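Local coordinates for guanine deaminase (Escherichia coli, PDB 6OHB), which catalyses the zinc-dependent hydrolytic deamination of guanine to xanthine and ammonia, the first step of guanine degradation, at residues 162-167 with 371-376; 231-236 with 269-274. All coordinates share one frame; numbering follows the deposited sequence.

Interaction 1: 162-167 with 371-376; sequences RMIAGK and LGLDDL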
ATOM      1  N   ARG A 162       5.703 -24.745 -11.084  1.00 38.99           N
ATOM      2  CA  ARG A 162       5.715 -24.260 -12.463  1.00 41.20           C
ATOM      3  C   ARG A 162       6.221 -22.824 -12.464  1.00 43.37           C
ATOM      4  O   ARG A 162       5.525 -21.909 -12.010  1.00 40.31           O
ATOM      5  CB  ARG A 162       4.339 -24.349 -13.119  1.00 43.10           C
ATOM      6  CG  ARG A 162       4.388 -23.995 -14.606  1.00 44.54           C
ATOM      7  CD  ARG A 162       3.129 -24.409 -15.358  1.00 42.73           C
ATOM      8  NE  ARG A 162       2.994 -25.861 -15.501  1.00 48.59           N
ATOM      9  CZ  ARG A 162       3.542 -26.581 -16.478  1.00 48.42           C
ATOM     10  NH1 ARG A 162       4.279 -25.996 -17.415  1.00 45.92           N
ATOM     11  NH2 ARG A 162       3.351 -27.895 -16.524  1.00 48.07           N
ATOM     12  N   MET A 163       7.426 -22.626 -12.989  1.00 40.92           N
ATOM     13  CA  MET A 163       8.082 -21.332 -12.988  1.00 44.87           C
ATOM     14  C   MET A 163       8.793 -21.127 -14.319  1.00 44.57           C
ATOM     15  O   MET A 163       9.426 -22.047 -14.842  1.00 44.90           O
ATOM     16  CB  MET A 163       9.092 -21.229 -11.833  1.00 44.91           C
ATOM     17  CG  MET A 163      10.116 -20.115 -11.988  1.00 45.87           C
ATOM     18  SD  MET A 163      11.333 -20.096 -10.664  1.00 51.73           S
ATOM     19  CE  MET A 163      10.291 -19.737  -9.250  1.00 54.09           C
ATOM     20  N   ILE A 164       8.701 -19.913 -14.848  1.00 40.04           N
ATOM     21  CA  ILE A 164       9.463 -19.508 -16.020  1.00 39.39           C
ATOM     22  C   ILE A 164      10.587 -18.595 -15.550  1.00 43.96           C
ATOM     23  O   ILE A 164      10.343 -17.605 -14.848  1.00 39.81           O
ATOM     24  CB  ILE A 164       8.571 -18.795 -17.049  1.00 37.55           C
ATOM     25  CG1 ILE A 164       7.224 -19.502 -17.176  1.00 42.76           C
ATOM     26  CG2 ILE A 164       9.281 -18.706 -18.399  1.00 39.02           C
ATOM     27  CD1 ILE A 164       6.260 -18.804 -18.113  1.00 41.58           C
ATOM     28  N   ALA A 165      11.817 -18.931 -15.927  1.00 39.02           N
ATOM     29  CA  ALA A 165      12.978 -18.153 -15.531  1.00 39.13           C
ATOM     30  C   ALA A 165      14.028 -18.255 -16.628  1.00 49.23           C
ATOM     31  O   ALA A 165      13.925 -19.072 -17.549  1.00 47.82           O
ATOM     32  CB  ALA A 165      13.530 -18.630 -14.185  1.00 36.04           C
ATOM     33  N   GLY A 166      15.046 -17.411 -16.525  1.00 46.52           N
ATOM     34  CA  GLY A 166      16.116 -17.416 -17.500  1.00 50.03           C
ATOM     35  C   GLY A 166      17.260 -16.538 -17.052  1.00 49.90           C
ATOM     36  O   GLY A 166      17.113 -15.694 -16.161  1.00 49.35           O
ATOM     37  N   LYS A 167      18.410 -16.756 -17.683  1.00 49.39           N
ATOM     38  CA  LYS A 167      19.604 -15.970 -17.408  1.00 50.95           C
ATOM     39  C   LYS A 167      19.518 -14.606 -18.080  1.00 51.85           C
ATOM     40  O   LYS A 167      19.087 -14.489 -19.230  1.00 51.74           O
ATOM     41  CB  LYS A 167      20.844 -16.718 -17.892  1.00 54.31           C
ATOM     42  CG  LYS A 167      22.139 -15.950 -17.763  1.00 57.65           C
ATOM     43  CD  LYS A 167      23.209 -16.546 -18.662  1.00 60.96           C
ATOM     44  CE  LYS A 167      23.670 -15.544 -19.708  1.00 60.30           C
ATOM     45  NZ  LYS A 167      24.316 -14.358 -19.092  1.00 56.86           N
ATOM     46  N   LEU A 371       0.858 -15.356 -19.874  1.00 35.73           N
ATOM     47  CA  LEU A 371       2.026 -16.221 -19.961  1.00 36.21           C
ATOM     48  C   LEU A 371       1.809 -17.416 -20.884  1.00 42.89           C
ATOM     49  O   LEU A 371       2.721 -18.236 -21.034  1.00 42.63           O
ATOM     50  CB  LEU A 371       2.428 -16.705 -18.564  1.00 37.53           C
ATOM     51  CG  LEU A 371       2.829 -15.581 -17.602  1.00 44.48           C
ATOM     52  CD1 LEU A 371       3.413 -16.141 -16.311  1.00 40.40           C
ATOM     53  CD2 LEU A 371       3.806 -14.614 -18.270  1.00 35.77           C
ATOM     54  N   GLY A 372       0.625 -17.545 -21.484  1.00 39.61           N
ATOM     55  CA  GLY A 372       0.328 -18.688 -22.331  1.00 45.32           C
ATOM     56  C   GLY A 372       0.225 -20.006 -21.592  1.00 42.23           C
ATOM     57  O   GLY A 372       0.550 -21.054 -22.160  1.00 50.99           O
ATOM     58  N   LEU A 373      -0.218 -19.982 -20.335  1.00 42.52           N
ATOM     59  CA  LEU A 373      -0.343 -21.189 -19.525  1.00 38.34           C
ATOM     60  C   LEU A 373      -1.768 -21.432 -19.056  1.00 35.51           C
ATOM     61  O   LEU A 373      -1.981 -22.276 -18.180  1.00 41.88           O
ATOM     62  CB  LEU A 373       0.588 -21.123 -18.310  1.00 46.82           C
ATOM     63  CG  LEU A 373       2.097 -21.021 -18.526  1.00 43.86           C
ATOM     64  CD1 LEU A 373       2.792 -20.737 -17.200  1.00 36.96           C
ATOM     65  CD2 LEU A 373       2.631 -22.301 -19.153  1.00 45.58           C
ATOM     66  N   ASP A 374      -2.748 -20.701 -19.599  1.00 40.31           N
ATOM     67  CA  ASP A 374      -4.134 -20.829 -19.162  1.00 42.58           C
ATOM     68  C   ASP A 374      -4.729 -22.202 -19.465  1.00 48.02           C
ATOM     69  O   ASP A 374      -5.797 -22.524 -18.929  1.00 43.70           O
ATOM     70  CB  ASP A 374      -4.996 -19.739 -19.800  1.00 39.14           C
ATOM     71  CG  ASP A 374      -4.892 -19.722 -21.312  1.00 51.13           C
ATOM     72  OD1 ASP A 374      -3.769 -19.507 -21.824  1.00 40.31           O
ATOM     73  OD2 ASP A 374      -5.933 -19.923 -21.982  1.00 53.57           O
ATOM     74  N   ASP A 375      -4.088 -23.010 -20.312  1.00 41.95           N
ATOM     75  CA  ASP A 375      -4.544 -24.382 -20.495  1.00 52.15           C
ATOM     76  C   ASP A 375      -4.062 -25.309 -19.389  1.00 49.95           C
ATOM     77  O   ASP A 375      -4.585 -26.422 -19.263  1.00 50.92           O
ATOM     78  CB  ASP A 375      -4.073 -24.931 -21.847  1.00 47.66           C
ATOM     79  CG  ASP A 375      -4.723 -24.234 -23.024  1.00 62.46           C
ATOM     80  OD1 ASP A 375      -4.062 -24.104 -24.077  1.00 75.21           O
ATOM     81  OD2 ASP A 375      -5.897 -23.820 -22.902  1.00 69.05           O
ATOM     82  N   LEU A 376      -3.102 -24.870 -18.576  1.00 46.65           N
ATOM     83  CA  LEU A 376      -2.530 -25.688 -17.514  1.00 45.71           C
ATOM     84  C   LEU A 376      -2.930 -25.253 -16.114  1.00 46.17           C
ATOM     85  O   LEU A 376      -3.090 -26.110 -15.244  1.00 43.20           O
ATOM     86  CB  LEU A 376      -0.998 -25.694 -17.613  1.00 38.25           C
ATOM     87  CG  LEU A 376      -0.444 -26.023 -19.001  1.00 45.36           C
ATOM     88  CD1 LEU A 376       1.070 -26.141 -18.965  1.00 45.22           C
ATOM     89  CD2 LEU A 376      -1.074 -27.303 -19.544  1.00 47.46           C
TER
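The backbones of 162-167 and 371-376 stay well apart, with CA atoms no nearer than 9.0 Å (I164 to L371), so the strand and the irregular segment after helix 365-370 meet through side chains alone. G372, with positive phi, ends that helix in a Schellman motif; the chain then turns back on itself, L376 N bonding L373 O, and this brings L371, L373 and L376 to face the strand. I164 has CG1 beside its backbone N and an extended outer bond, which sends CD1 toward the CD1 methyls of two leucines. It meets L373 CD1 tip to tip at 4.1 Å, and the CD1 methyl of L371 lies 4.3 Å from the same I164 CD1. R162, two residues before I164, has CG anti to its backbone N (chi1 -173°) and bends at chi3 (-70°). Its CD approaches L373 CD1 end-on at 4.1 Å. The R162 side chain crosses that of L376 at about a right angle, L376 CD1 sitting over the centre of one guanidinium face, 3.5 Å from R162 CZ. Because the methyl comes over the face, the N-H groups around the rim can serve other partners: R162 NH2 forms a salt bridge with E385. L139 of strand 135-141 and L203 of strand 203-208 join the cluster, near the starts of strands 164-169 and 203-208 in the amidohydrolase barrel. The contact therefore combines loose methyl-to-methyl packing with one closer contact of a methyl over the guanidinium face. A buried arginine, with a leucine methyl over one face, keeps its charge matched by E385, and the low-dielectric surroundings probably strengthen that pair.

Interaction 2: 231-236 with 269-274; sequences DTWVHT and GKNCVF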
ATOM      1  N   ASP A 231       9.586 -22.815 -28.429  1.00 51.27           N
ATOM      2  CA  ASP A 231       8.665 -22.955 -27.311  1.00 51.84           C
ATOM      3  C   ASP A 231       9.249 -22.436 -26.000  1.00 50.66           C
ATOM      4  O   ASP A 231       8.677 -22.690 -24.937  1.00 51.21           O
ATOM      5  CB  ASP A 231       8.200 -24.411 -27.171  1.00 51.97           C
ATOM      6  CG  ASP A 231       9.296 -25.350 -26.704  1.00 49.12           C
ATOM      7  OD1 ASP A 231      10.491 -25.025 -26.852  1.00 59.85           O
ATOM      8  OD2 ASP A 231       8.953 -26.436 -26.196  1.00 61.14           O
ATOM      9  N   THR A 232      10.367 -21.717 -26.048  1.00 51.40           N
ATOM     10  CA  THR A 232      10.800 -21.013 -24.854  1.00 53.04           C
ATOM     11  C   THR A 232      10.081 -19.670 -24.764  1.00 49.25           C
ATOM     12  O   THR A 232       9.414 -19.219 -25.701  1.00 45.39           O
ATOM     13  CB  THR A 232      12.316 -20.793 -24.844  1.00 47.07           C
ATOM     14  OG1 THR A 232      12.722 -20.162 -26.066  1.00 51.04           O
ATOM     15  CG2 THR A 232      13.057 -22.106 -24.663  1.00 46.80           C
ATOM     16  N   TRP A 233      10.214 -19.030 -23.615  1.00 51.17           N
ATOM     17  CA  TRP A 233       9.619 -17.719 -23.444  1.00 50.94           C
ATOM     18  C   TRP A 233      10.633 -16.637 -23.796  1.00 46.75           C
ATOM     19  O   TRP A 233      11.842 -16.875 -23.857  1.00 41.15           O
ATOM     20  CB  TRP A 233       9.105 -17.553 -22.010  1.00 46.83           C
ATOM     21  CG  TRP A 233       7.704 -18.077 -21.836  1.00 46.07           C
ATOM     22  CD1 TRP A 233       6.589 -17.348 -21.553  1.00 49.16           C
ATOM     23  CD2 TRP A 233       7.270 -19.440 -21.966  1.00 38.36           C
ATOM     24  NE1 TRP A 233       5.490 -18.168 -21.493  1.00 45.03           N
ATOM     25  CE2 TRP A 233       5.881 -19.456 -21.745  1.00 43.73           C
ATOM     26  CE3 TRP A 233       7.921 -20.645 -22.251  1.00 46.25           C
ATOM     27  CZ2 TRP A 233       5.127 -20.634 -21.796  1.00 45.68           C
ATOM     28  CZ3 TRP A 233       7.172 -21.818 -22.300  1.00 42.05           C
ATOM     29  CH2 TRP A 233       5.792 -21.801 -22.073  1.00 41.19           C
ATOM     30  N   VAL A 234      10.117 -15.441 -24.060  1.00 48.20           N
ATOM     31  CA  VAL A 234      10.926 -14.237 -24.190  1.00 45.49           C
ATOM     32  C   VAL A 234      10.443 -13.262 -23.127  1.00 48.22           C
ATOM     33  O   VAL A 234       9.235 -13.111 -22.924  1.00 46.17           O
ATOM     34  CB  VAL A 234      10.815 -13.616 -25.599  1.00 50.85           C
ATOM     35  CG1 VAL A 234      11.557 -12.292 -25.661  1.00 42.74           C
ATOM     36  CG2 VAL A 234      11.330 -14.591 -26.655  1.00 49.66           C
ATOM     37  N   HIS A 235      11.377 -12.602 -22.449  1.00 43.74           N
ATOM     38  CA  HIS A 235      11.021 -11.772 -21.304  1.00 46.59           C
ATOM     39  C   HIS A 235      11.968 -10.584 -21.242  1.00 44.03           C
ATOM     40  O   HIS A 235      13.175 -10.774 -21.073  1.00 44.12           O
ATOM     41  CB  HIS A 235      11.101 -12.597 -20.017  1.00 50.41           C
ATOM     42  CG  HIS A 235      10.621 -11.873 -18.801  1.00 47.88           C
ATOM     43  ND1 HIS A 235      10.995 -12.234 -17.524  1.00 43.76           N
ATOM     44  CD2 HIS A 235       9.787 -10.815 -18.665  1.00 40.11           C
ATOM     45  CE1 HIS A 235      10.410 -11.430 -16.655  1.00 43.96           C
ATOM     46  NE2 HIS A 235       9.674 -10.560 -17.322  1.00 43.08           N
ATOM     47  N   THR A 236      11.437  -9.364 -21.351  1.00 44.07           N
ATOM     48  CA  THR A 236      12.318  -8.203 -21.261  1.00 48.92           C
ATOM     49  C   THR A 236      11.532  -6.987 -20.789  1.00 45.71           C
ATOM     50  O   THR A 236      10.310  -7.032 -20.670  1.00 45.02           O
ATOM     51  CB  THR A 236      13.006  -7.936 -22.611  1.00 51.86           C
ATOM     52  OG1 THR A 236      14.049  -6.970 -22.437  1.00 49.78           O
ATOM     53  CG2 THR A 236      12.005  -7.428 -23.644  1.00 46.59           C
ATOM     54  N   GLY A 269       5.872 -11.871 -30.269  1.00 52.99           N
ATOM     55  CA  GLY A 269       5.040 -13.003 -30.605  1.00 47.79           C
ATOM     56  C   GLY A 269       4.488 -13.653 -29.359  1.00 54.90           C
ATOM     57  O   GLY A 269       4.573 -13.112 -28.250  1.00 49.17           O
ATOM     58  N   LYS A 270       3.909 -14.838 -29.540  1.00 52.34           N
ATOM     59  CA  LYS A 270       3.348 -15.570 -28.414  1.00 50.92           C
ATOM     60  C   LYS A 270       4.440 -15.923 -27.408  1.00 48.45           C
ATOM     61  O   LYS A 270       5.562 -16.282 -27.780  1.00 46.73           O
ATOM     62  CB  LYS A 270       2.644 -16.838 -28.906  1.00 55.73           C
ATOM     63  CG  LYS A 270       1.317 -16.579 -29.607  1.00 58.55           C
ATOM     64  N   ASN A 271       4.091 -15.822 -26.123  1.00 44.52           N
ATOM     65  CA  ASN A 271       5.009 -16.077 -25.009  1.00 50.59           C
ATOM     66  C   ASN A 271       6.205 -15.124 -25.022  1.00 49.89           C
ATOM     67  O   ASN A 271       7.316 -15.477 -24.603  1.00 43.32           O
ATOM     68  CB  ASN A 271       5.467 -17.536 -24.991  1.00 45.23           C
ATOM     69  CG  ASN A 271       4.304 -18.500 -24.847  1.00 56.41           C
ATOM     70  OD1 ASN A 271       3.186 -18.096 -24.508  1.00 51.63           O
ATOM     71  ND2 ASN A 271       4.557 -19.779 -25.103  1.00 49.73           N
ATOM     72  N   CYS A 272       5.982 -13.904 -25.497  1.00 43.03           N
ATOM     73  CA  CYS A 272       6.935 -12.814 -25.337  1.00 48.12           C
ATOM     74  C   CYS A 272       6.295 -11.767 -24.436  1.00 45.68           C
ATOM     75  O   CYS A 272       5.249 -11.206 -24.783  1.00 43.99           O
ATOM     76  CB  CYS A 272       7.320 -12.214 -26.692  1.00 45.32           C
ATOM     77  SG  CYS A 272       7.859 -13.435 -27.939  1.00 54.55           S
ATOM     78  N   VAL A 273       6.913 -11.517 -23.283  1.00 45.99           N
ATOM     79  CA  VAL A 273       6.342 -10.680 -22.236  1.00 49.03           C
ATOM     80  C   VAL A 273       7.237  -9.464 -22.037  1.00 44.51           C
ATOM     81  O   VAL A 273       8.440  -9.597 -21.756  1.00 45.09           O
ATOM     82  CB  VAL A 273       6.166 -11.447 -20.912  1.00 46.14           C
ATOM     83  CG1 VAL A 273       5.545 -10.537 -19.855  1.00 40.41           C
ATOM     84  CG2 VAL A 273       5.302 -12.681 -21.125  1.00 41.51           C
ATOM     85  N   PHE A 274       6.629  -8.287 -22.139  1.00 44.30           N
ATOM     86  CA  PHE A 274       7.321  -7.012 -22.034  1.00 52.33           C
ATOM     87  C   PHE A 274       6.841  -6.313 -20.770  1.00 45.41           C
ATOM     88  O   PHE A 274       5.650  -6.002 -20.636  1.00 48.51           O
ATOM     89  CB  PHE A 274       7.070  -6.159 -23.278  1.00 45.24           C
ATOM     90  CG  PHE A 274       7.537  -6.811 -24.552  1.00 46.09           C
ATOM     91  CD1 PHE A 274       8.869  -6.748 -24.927  1.00 46.01           C
ATOM     92  CD2 PHE A 274       6.649  -7.506 -25.361  1.00 51.87           C
ATOM     93  CE1 PHE A 274       9.311  -7.356 -26.088  1.00 55.36           C
ATOM     94  CE2 PHE A 274       7.081  -8.119 -26.524  1.00 48.63           C
ATOM     95  CZ  PHE A 274       8.415  -8.043 -26.889  1.00 51.38           C
TER
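Strands 233-236 and 272-274 run parallel, 11° apart, as adjacent staves of the TIM-type barrel, and three backbone bonds lace them tightly. V234 N and T236 N approach N271 O and V273 O nearly along the C=O axes, whereas V273 N reaches V234 O from above the carbonyl plane at 2.8 Å. On the face shared by V234, C272, T236 and F274, SG of C272 lies 3.8 Å from V234 CB. Farther along, T236 places OG1 anti to its backbone N, leaving CG2 in the crowded position, 3.5 Å from F274 CD1; OG1 itself bonds P208 O. H235 and V273 point to the other face, where V273 O lies in the plane of the imidazole, at its CD2 edge. H235 NE2 hydrogen-bonds ND1 of the zinc ligand H82. The looser end is the turn before strand 272-274, a type II turn from G269 to C272 closed by a weak bond; K270 is partly exposed and its side chain is modelled only to CG. N271, also partly exposed, nevertheless packs closely on W233. Its CB stands 3.6 Å from the centroid of the five-membered ring, 12° off the normal, a CH-pi contact. The amide lies 5° from parallel to the indole, and ND2 lies above the rim of the six-membered ring, 3.5 Å from W233 CZ2. The polar partner of W233 NE1 is L371 O. Backbone bonds thus fix the strand that carries H235, whose bond to H82 probably helps to orient that zinc ligand and may tune its donation to the metal.

In the fold
Both interactions belong to the buried interior of one barrel, but they hold it differently. Interaction 2 joins neighbouring parallel strands through main-chain bonds and extends to the second shell of the zinc site; its turn, and D231 at the start of the other segment, come nearer solvent. Interaction 1 ties a barrel strand to the segment after helix 365-370 by aliphatic contacts and a methyl over a guanidinium; the L371 side chain is about 13 Å from the zinc, with L376 toward the more open margin. The two meet at W233: its NE1 probably donates to L371 O, 2.8 Å away, while I164 CD1 packs 3.5 Å from the same NE1. The indole of strand 233-238 thus touches both I164 of strand 164-169 and the 371-376 segment.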